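Local coordinates for protein fimbrin (Schizosaccharomyces pombe, PDB 1RT8) that binds and crosslinks actin filaments and takes part in cell polarity, cytokinesis, mating and spore formation, at residues K56-N59 against T65-E68; E68-K73 against N89-N94; L476-A481 against I488-E493. All blocks are in the same frame, centred on the assembly; numbering follows the deposited sequence.

Interaction 1 (K56-N59 against T65-E68)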
loop_
_atom_site.group_PDB
_atom_site.type_symbol
_atom_site.label_atom_id
_atom_site.label_comp_id
_atom_site.label_asym_id
_atom_site.label_seq_id
_atom_site.Cartn_x
_atom_site.Cartn_y
_atom_site.Cartn_z
ATOM N N LYS A 56 10.028 -9.973 5.350
ATOM C CA LYS A 56 11.151 -9.098 5.679
ATOM C C LYS A 56 11.200 -7.918 4.698
ATOM O O LYS A 56 11.410 -6.771 5.097
ATOM C CB LYS A 56 12.471 -9.879 5.615
ATOM C CG LYS A 56 12.645 -10.941 6.694
ATOM C CD LYS A 56 12.907 -10.314 8.050
ATOM C CE LYS A 56 13.264 -11.382 9.100
ATOM N NZ LYS A 56 13.695 -10.737 10.376
ATOM N N LEU A 57 11.008 -8.194 3.415
ATOM C CA LEU A 57 11.028 -7.129 2.417
ATOM C C LEU A 57 9.920 -6.113 2.725
ATOM O O LEU A 57 10.111 -4.897 2.615
ATOM C CB LEU A 57 10.836 -7.723 1.020
ATOM C CG LEU A 57 10.924 -6.745 -0.145
ATOM C CD1 LEU A 57 12.321 -6.128 -0.188
ATOM C CD2 LEU A 57 10.623 -7.476 -1.443
ATOM N N ILE A 58 8.762 -6.621 3.132
ATOM C CA ILE A 58 7.641 -5.761 3.480
ATOM C C ILE A 58 7.967 -4.804 4.630
ATOM O O ILE A 58 7.588 -3.632 4.590
ATOM C CB ILE A 58 6.426 -6.606 3.868
ATOM C CG1 ILE A 58 5.861 -7.271 2.606
ATOM C CG2 ILE A 58 5.394 -5.746 4.613
ATOM C CD1 ILE A 58 4.672 -8.153 2.861
ATOM N N ASN A 59 8.649 -5.301 5.662
ATOM C CA ASN A 59 8.993 -4.437 6.786
ATOM C C ASN A 59 10.117 -3.463 6.464
ATOM O O ASN A 59 10.288 -2.465 7.162
ATOM C CB ASN A 59 9.353 -5.256 8.030
ATOM C CG ASN A 59 8.134 -5.610 8.856
ATOM O OD1 ASN A 59 7.155 -4.861 8.885
ATOM N ND2 ASN A 59 8.189 -6.744 9.540
ATOM N N THR A 65 5.031 -3.100 9.555
ATOM C CA THR A 65 3.800 -3.584 8.945
ATOM C C THR A 65 3.482 -4.958 9.520
ATOM O O THR A 65 2.328 -5.281 9.812
ATOM C CB THR A 65 3.942 -3.696 7.419
ATOM O OG1 THR A 65 4.219 -2.402 6.875
ATOM C CG2 THR A 65 2.665 -4.235 6.800
ATOM N N ILE A 66 4.517 -5.764 9.701
ATOM C CA ILE A 66 4.341 -7.108 10.230
ATOM C C ILE A 66 5.072 -7.325 11.553
ATOM O O ILE A 66 6.251 -6.987 11.671
ATOM C CB ILE A 66 4.858 -8.153 9.218
ATOM C CG1 ILE A 66 4.097 -8.020 7.898
ATOM C CG2 ILE A 66 4.710 -9.554 9.785
ATOM C CD1 ILE A 66 4.695 -8.835 6.768
ATOM N N ASP A 67 4.362 -7.866 12.545
ATOM C CA ASP A 67 4.954 -8.193 13.847
ATOM C C ASP A 67 5.500 -9.567 13.532
ATOM O O ASP A 67 4.749 -10.544 13.497
ATOM C CB ASP A 67 3.882 -8.314 14.936
ATOM C CG ASP A 67 4.466 -8.662 16.310
ATOM O OD1 ASP A 67 5.453 -9.439 16.372
ATOM O OD2 ASP A 67 3.926 -8.174 17.331
ATOM N N GLU A 68 6.804 -9.643 13.290
ATOM C CA GLU A 68 7.427 -10.904 12.914
ATOM C C GLU A 68 7.262 -12.062 13.889
ATOM O O GLU A 68 7.503 -13.215 13.533
ATOM C CB GLU A 68 8.902 -10.665 12.596
ATOM C CG GLU A 68 9.102 -9.494 11.647
ATOM C CD GLU A 68 10.500 -9.449 11.056
ATOM O OE1 GLU A 68 11.415 -10.050 11.656
ATOM O OE2 GLU A 68 10.682 -8.801 9.998
#
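N59, on helix 52-61, grips the loop T65-E68 with both ends of its side-chain amide, inside the first calponin-homology domain. Its OD1 accepts from I66 N at 2.9 Å, and the N-H...O angle of 176° makes this the straight bond; T65 N sends a second, weak one to the same oxygen, bent to 120°. On the other end ND2 donates to I66 O at 2.9 Å, so the amide pairs with the N-H and C=O of a single residue. ND2 also reaches E68 OE2 on that oxygen's anti side, at 3.3 Å and nearly in the amide plane. Three well-directed bonds, one of them long, and a weak one should hold the N59 amide in this rotation.

Beside the polar row, I58 and I66 form a buried apolar patch, to which T65 adds its CB. I58 presents its CG2 branch to both T65 CB and I66 CD1, at 3.8 Å from the latter, and the two isoleucine side chains cross at about a right angle. M99 and I127 of neighbouring helices also touch I58, which places this half of the contact in the domain core.

The other flank is more open: N59 and E68 are partly exposed, although K56 beside them is buried. Here the K56 chain bends at its second torsion (chi2 -73°) and lays CD and CE across the carboxylate, bringing NZ to the syn side of E68 OE1 at 2.7 Å. The same NZ forms salt bridges with D28 and D30. Three carboxylates around one ammonium should favour its charged form, while E68, held by an amide and an ammonium, is probably ionised as well.

Interaction 2 (E68-K73 against N89-N94)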
loop_
_atom_site.group_PDB
_atom_site.type_symbol
_atom_site.label_atom_id
_atom_site.label_comp_id
_atom_site.label_asym_id
_atom_site.label_seq_id
_atom_site.Cartn_x
_atom_site.Cartn_y
_atom_site.Cartn_z
ATOM N N GLU A 68 6.804 -9.643 13.290
ATOM C CA GLU A 68 7.427 -10.904 12.914
ATOM C C GLU A 68 7.262 -12.062 13.889
ATOM O O GLU A 68 7.503 -13.215 13.533
ATOM C CB GLU A 68 8.902 -10.665 12.596
ATOM C CG GLU A 68 9.102 -9.494 11.647
ATOM C CD GLU A 68 10.500 -9.449 11.056
ATOM O OE1 GLU A 68 11.415 -10.050 11.656
ATOM O OE2 GLU A 68 10.682 -8.801 9.998
ATOM N N ARG A 69 6.836 -11.780 15.112
ATOM C CA ARG A 69 6.645 -12.868 16.060
ATOM C C ARG A 69 5.460 -13.766 15.688
ATOM O O ARG A 69 5.233 -14.778 16.345
ATOM C CB ARG A 69 6.452 -12.317 17.469
ATOM C CG ARG A 69 7.675 -11.586 17.997
ATOM C CD ARG A 69 7.340 -10.895 19.284
ATOM N NE ARG A 69 6.172 -10.037 19.127
ATOM C CZ ARG A 69 5.551 -9.437 20.134
ATOM N NH1 ARG A 69 5.991 -9.604 21.373
ATOM N NH2 ARG A 69 4.489 -8.673 19.905
ATOM N N VAL A 70 4.702 -13.404 14.646
ATOM C CA VAL A 70 3.565 -14.233 14.212
ATOM C C VAL A 70 4.011 -15.235 13.144
ATOM O O VAL A 70 3.300 -16.194 12.836
ATOM C CB VAL A 70 2.396 -13.396 13.590
ATOM C CG1 VAL A 70 1.935 -12.314 14.552
ATOM C CG2 VAL A 70 2.825 -12.799 12.255
ATOM N N LEU A 71 5.194 -15.012 12.582
ATOM C CA LEU A 71 5.711 -15.881 11.536
ATOM C C LEU A 71 6.370 -17.144 12.061
ATOM O O LEU A 71 7.040 -17.120 13.094
ATOM C CB LEU A 71 6.735 -15.122 10.687
ATOM C CG LEU A 71 6.263 -13.848 9.989
ATOM C CD1 LEU A 71 7.456 -13.083 9.454
ATOM C CD2 LEU A 71 5.295 -14.215 8.871
ATOM N N ASN A 72 6.172 -18.245 11.343
ATOM C CA ASN A 72 6.800 -19.513 11.698
ATOM C C ASN A 72 8.224 -19.320 11.205
ATOM O O ASN A 72 8.429 -18.997 10.031
ATOM C CB ASN A 72 6.131 -20.659 10.953
ATOM C CG ASN A 72 4.673 -20.803 11.319
ATOM O OD1 ASN A 72 4.331 -20.864 12.492
ATOM N ND2 ASN A 72 3.804 -20.859 10.316
ATOM N N LYS A 73 9.205 -19.526 12.079
ATOM C CA LYS A 73 10.591 -19.274 11.699
ATOM C C LYS A 73 11.588 -20.420 11.573
ATOM O O LYS A 73 12.694 -20.329 12.104
ATOM C CB LYS A 73 11.173 -18.216 12.641
ATOM C CG LYS A 73 10.418 -16.900 12.607
ATOM C CD LYS A 73 10.925 -15.930 13.649
ATOM C CE LYS A 73 10.140 -14.631 13.607
ATOM N NZ LYS A 73 10.582 -13.668 14.660
ATOM N N ASN A 89 2.461 -17.076 4.446
ATOM C CA ASN A 89 2.082 -16.422 3.200
ATOM C C ASN A 89 0.797 -15.623 3.315
ATOM O O ASN A 89 0.609 -14.644 2.595
ATOM C CB ASN A 89 2.024 -17.442 2.061
ATOM C CG ASN A 89 3.414 -17.928 1.664
ATOM O OD1 ASN A 89 4.405 -17.232 1.892
ATOM N ND2 ASN A 89 3.490 -19.106 1.067
ATOM N N ASN A 90 -0.079 -16.017 4.231
ATOM C CA ASN A 90 -1.312 -15.262 4.448
ATOM C C ASN A 90 -0.927 -13.884 4.991
ATOM O O ASN A 90 -1.513 -12.861 4.614
ATOM C CB ASN A 90 -2.217 -15.968 5.463
ATOM C CG ASN A 90 -2.974 -17.130 4.861
ATOM O OD1 ASN A 90 -3.033 -17.277 3.646
ATOM N ND2 ASN A 90 -3.569 -17.954 5.711
ATOM N N VAL A 91 0.052 -13.872 5.898
ATOM C CA VAL A 91 0.538 -12.624 6.496
ATOM C C VAL A 91 1.147 -11.722 5.414
ATOM O O VAL A 91 0.913 -10.515 5.397
ATOM C CB VAL A 91 1.611 -12.899 7.570
ATOM C CG1 VAL A 91 2.211 -11.587 8.046
ATOM C CG2 VAL A 91 0.998 -13.650 8.744
ATOM N N VAL A 92 1.935 -12.318 4.525
ATOM C CA VAL A 92 2.561 -11.587 3.422
ATOM C C VAL A 92 1.496 -10.975 2.513
ATOM O O VAL A 92 1.455 -9.759 2.310
ATOM C CB VAL A 92 3.456 -12.530 2.570
ATOM C CG1 VAL A 92 3.781 -11.891 1.225
ATOM C CG2 VAL A 92 4.746 -12.840 3.329
ATOM N N ILE A 93 0.625 -11.831 1.981
ATOM C CA ILE A 93 -0.426 -11.407 1.061
ATOM C C ILE A 93 -1.345 -10.323 1.614
ATOM O O ILE A 93 -1.568 -9.308 0.970
ATOM C CB ILE A 93 -1.309 -12.609 0.635
ATOM C CG1 ILE A 93 -0.510 -13.569 -0.255
ATOM C CG2 ILE A 93 -2.578 -12.104 -0.073
ATOM C CD1 ILE A 93 -0.041 -12.971 -1.546
ATOM N N ASN A 94 -1.886 -10.544 2.802
ATOM C CA ASN A 94 -2.805 -9.584 3.391
ATOM C C ASN A 94 -2.174 -8.294 3.875
ATOM O O ASN A 94 -2.856 -7.268 3.980
ATOM C CB ASN A 94 -3.603 -10.268 4.491
ATOM C CG ASN A 94 -4.480 -11.367 3.931
ATOM O OD1 ASN A 94 -5.160 -11.157 2.928
ATOM N ND2 ASN A 94 -4.461 -12.537 4.552
#
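L71 and V91 bring the two backbones nearest, their CA atoms 7.9 Å apart, where a short 3-10 turn of the first calponin-homology (CH) domain faces one of its helices. The turn spans residues 68-70 and is closed by L71 N donating to E68 O at 3.1 Å; after it the chain runs extended through L71 and N72. Opposite, residues 89-94 are an uninterrupted part of helix 82-99, with I93 N bonded to N89 O at 2.9 Å. The close approaches are all between side chains, which bridge the gap.

Only 109 Å² is buried between the segments, counting both sides, and V91 is the one helix residue that makes close contact. It projects toward the turn and fits against V70 and L71 with different branches. Because CG1 of V91 lies opposite its backbone N (chi1 173°), CG2 is left beside that nitrogen, and the two methyls serve different partners: CG2 meets V70, whereas CG1 and CB meet L71.

All three side chains are buried by further parts of the fold. L71 also packs on L52 and S55 of helix 52-61, and V91 on I66. V70 touches L476, S479 and I480 of helix 467-483, in the fourth CH domain, so this turn lies where the two actin-binding regions meet. Just beyond, N72 N is bonded to N88 OD1, a polar tie to the same helix. The apolar contact itself comes down to V70 CG2 against V91 CG2 at 4.0 Å and L71 CD2 against V91 CB at 4.1 Å.

Interaction 3 (L476-A481 against I488-E493)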
loop_
_atom_site.group_PDB
_atom_site.type_symbol
_atom_site.label_atom_id
_atom_site.label_comp_id
_atom_site.label_asym_id
_atom_site.label_seq_id
_atom_site.Cartn_x
_atom_site.Cartn_y
_atom_site.Cartn_z
ATOM N N LEU A 476 0.322 -6.632 16.894
ATOM C CA LEU A 476 0.365 -8.084 16.986
ATOM C C LEU A 476 -0.996 -8.631 16.560
ATOM O O LEU A 476 -1.073 -9.605 15.823
ATOM C CB LEU A 476 0.666 -8.522 18.425
ATOM C CG LEU A 476 0.597 -10.030 18.694
ATOM C CD1 LEU A 476 1.682 -10.742 17.899
ATOM C CD2 LEU A 476 0.760 -10.298 20.193
ATOM N N ALA A 477 -2.065 -7.993 17.030
ATOM C CA ALA A 477 -3.420 -8.422 16.693
ATOM C C ALA A 477 -3.652 -8.357 15.184
ATOM O O ALA A 477 -4.192 -9.297 14.590
ATOM C CB ALA A 477 -4.451 -7.546 17.426
ATOM N N ILE A 478 -3.247 -7.251 14.561
ATOM C CA ILE A 478 -3.424 -7.098 13.115
ATOM C C ILE A 478 -2.672 -8.165 12.323
ATOM O O ILE A 478 -3.211 -8.723 11.371
ATOM C CB ILE A 478 -2.986 -5.696 12.638
ATOM C CG1 ILE A 478 -3.986 -4.651 13.145
ATOM C CG2 ILE A 478 -2.874 -5.670 11.115
ATOM C CD1 ILE A 478 -3.589 -3.216 12.868
ATOM N N SER A 479 -1.431 -8.450 12.711
ATOM C CA SER A 479 -0.645 -9.466 12.019
ATOM C C SER A 479 -1.240 -10.866 12.233
ATOM O O SER A 479 -1.172 -11.726 11.348
ATOM C CB SER A 479 0.813 -9.439 12.507
ATOM O OG SER A 479 1.468 -8.229 12.135
ATOM N N ILE A 480 -1.810 -11.106 13.410
ATOM C CA ILE A 480 -2.406 -12.411 13.681
ATOM C C ILE A 480 -3.667 -12.566 12.825
ATOM O O ILE A 480 -3.946 -13.634 12.281
ATOM C CB ILE A 480 -2.786 -12.567 15.176
ATOM C CG1 ILE A 480 -1.516 -12.686 16.037
ATOM C CG2 ILE A 480 -3.686 -13.793 15.362
ATOM C CD1 ILE A 480 -1.791 -12.821 17.541
ATOM N N ALA A 481 -4.428 -11.490 12.717
ATOM C CA ALA A 481 -5.652 -11.511 11.928
ATOM C C ALA A 481 -5.288 -11.776 10.469
ATOM O O ALA A 481 -5.970 -12.520 9.765
ATOM C CB ALA A 481 -6.400 -10.166 12.081
ATOM N N ILE A 488 -7.488 -6.455 6.331
ATOM C CA ILE A 488 -7.563 -5.306 7.232
ATOM C C ILE A 488 -6.897 -4.067 6.649
ATOM O O ILE A 488 -5.754 -4.124 6.195
ATOM C CB ILE A 488 -6.881 -5.658 8.569
ATOM C CG1 ILE A 488 -7.550 -6.899 9.156
ATOM C CG2 ILE A 488 -6.966 -4.500 9.542
ATOM C CD1 ILE A 488 -6.812 -7.496 10.304
ATOM N N PHE A 489 -7.607 -2.945 6.680
ATOM C CA PHE A 489 -7.080 -1.706 6.137
ATOM C C PHE A 489 -6.750 -0.657 7.189
ATOM O O PHE A 489 -6.419 0.477 6.844
ATOM C CB PHE A 489 -8.059 -1.116 5.116
ATOM C CG PHE A 489 -8.241 -1.970 3.894
ATOM C CD1 PHE A 489 -9.497 -2.459 3.550
ATOM C CD2 PHE A 489 -7.156 -2.287 3.089
ATOM C CE1 PHE A 489 -9.667 -3.256 2.419
ATOM C CE2 PHE A 489 -7.315 -3.088 1.945
ATOM C CZ PHE A 489 -8.577 -3.572 1.616
ATOM N N ILE A 490 -6.848 -1.022 8.463
ATOM C CA ILE A 490 -6.525 -0.084 9.532
ATOM C C ILE A 490 -5.106 -0.316 10.045
ATOM O O ILE A 490 -4.461 -1.294 9.679
ATOM C CB ILE A 490 -7.490 -0.217 10.732
ATOM C CG1 ILE A 490 -7.444 -1.644 11.297
ATOM C CG2 ILE A 490 -8.899 0.139 10.302
ATOM C CD1 ILE A 490 -8.183 -1.784 12.630
ATOM N N LEU A 491 -4.634 0.603 10.880
ATOM C CA LEU A 491 -3.317 0.514 11.493
ATOM C C LEU A 491 -3.515 0.342 13.003
ATOM O O LEU A 491 -4.615 0.555 13.530
ATOM C CB LEU A 491 -2.503 1.785 11.232
ATOM C CG LEU A 491 -1.897 2.014 9.839
ATOM C CD1 LEU A 491 -1.282 3.411 9.785
ATOM C CD2 LEU A 491 -0.843 0.958 9.545
ATOM N N PRO A 492 -2.454 -0.050 13.722
ATOM C CA PRO A 492 -2.560 -0.237 15.169
ATOM C C PRO A 492 -3.148 0.978 15.893
ATOM O O PRO A 492 -3.990 0.850 16.791
ATOM C CB PRO A 492 -1.118 -0.511 15.581
ATOM C CG PRO A 492 -0.565 -1.244 14.380
ATOM C CD PRO A 492 -1.117 -0.433 13.229
ATOM N N GLU A 493 -2.707 2.159 15.483
ATOM C CA GLU A 493 -3.149 3.392 16.104
ATOM C C GLU A 493 -4.660 3.605 16.055
ATOM O O GLU A 493 -5.220 4.296 16.901
ATOM C CB GLU A 493 -2.432 4.583 15.460
ATOM C CG GLU A 493 -2.910 4.907 14.064
ATOM C CD GLU A 493 -2.302 6.186 13.536
ATOM O OE1 GLU A 493 -1.211 6.128 12.932
ATOM O OE2 GLU A 493 -2.909 7.254 13.739
#
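The peptide group joining L491 to P492 is the flat surface on which I478 of helix 467-483 rests. I478 CD1 stands almost straight above one face of it, 3.5 Å from P492 N and 3.6 Å from L491 C; the L491 side chain departs on the opposite face. At the edge of the peptide plane lies P492 CD, 3.7 Å from the same methyl, and the pyrrolidine ring continues the surface through CG. An extended chain (chi2 174°) carries CD1 out from the helix to this spot, and it lies 3.8 Å from I490 O as well.

One helical turn on, A481 faces the same way and receives the other end of the loop. I488 lays its CD1 against A481 CB at 3.2 Å, closer than normal carbon contact, so the exact spacing is doubtful although the pairing is clear. That methyl also comes within 4.0 Å of I478 O. I478 against the L491-P492 peptide and I488 against A481 thus join helix and loop at two places within the fourth calponin-homology domain.

Helix 500-511 completes the packing: F506 and S509 touch I488, and L510 touches A481. F489 turns its ring to helix 282-296 of the third such domain, while R482 NH2, from just outside the two segments, bonds I488 O and so ties the loop to the helix by a polar link.

Between the two segments themselves the contact is made by methyls, partly against peptide and carbonyl atoms, without a polar bond. Its cohesion therefore probably comes mainly from the burial of those methyls.

How the interactions relate
Interactions 1 and 2 share E68 and have centres 8 Å apart: the loop leaving helix 52-61 lies against both that helix and helix 82-99, and I66 CG2 joins the two contacts by meeting V91 CG1 at 3.7 Å. Interaction 3 belongs to the other actin-binding region, yet its centre is about 12 Å from each of the others. I478 and A481 meet the loop of their own domain, while S479, L476 and I480 also reach the first. D67 N probably donates to S479 OG at 2.9 Å, and V70 CG1 lies 3.7 Å from both S479 CB and L476 CD1. Together they trace a direct interface between the first and fourth calponin-homology domains, consistent with a compact crosslinking core.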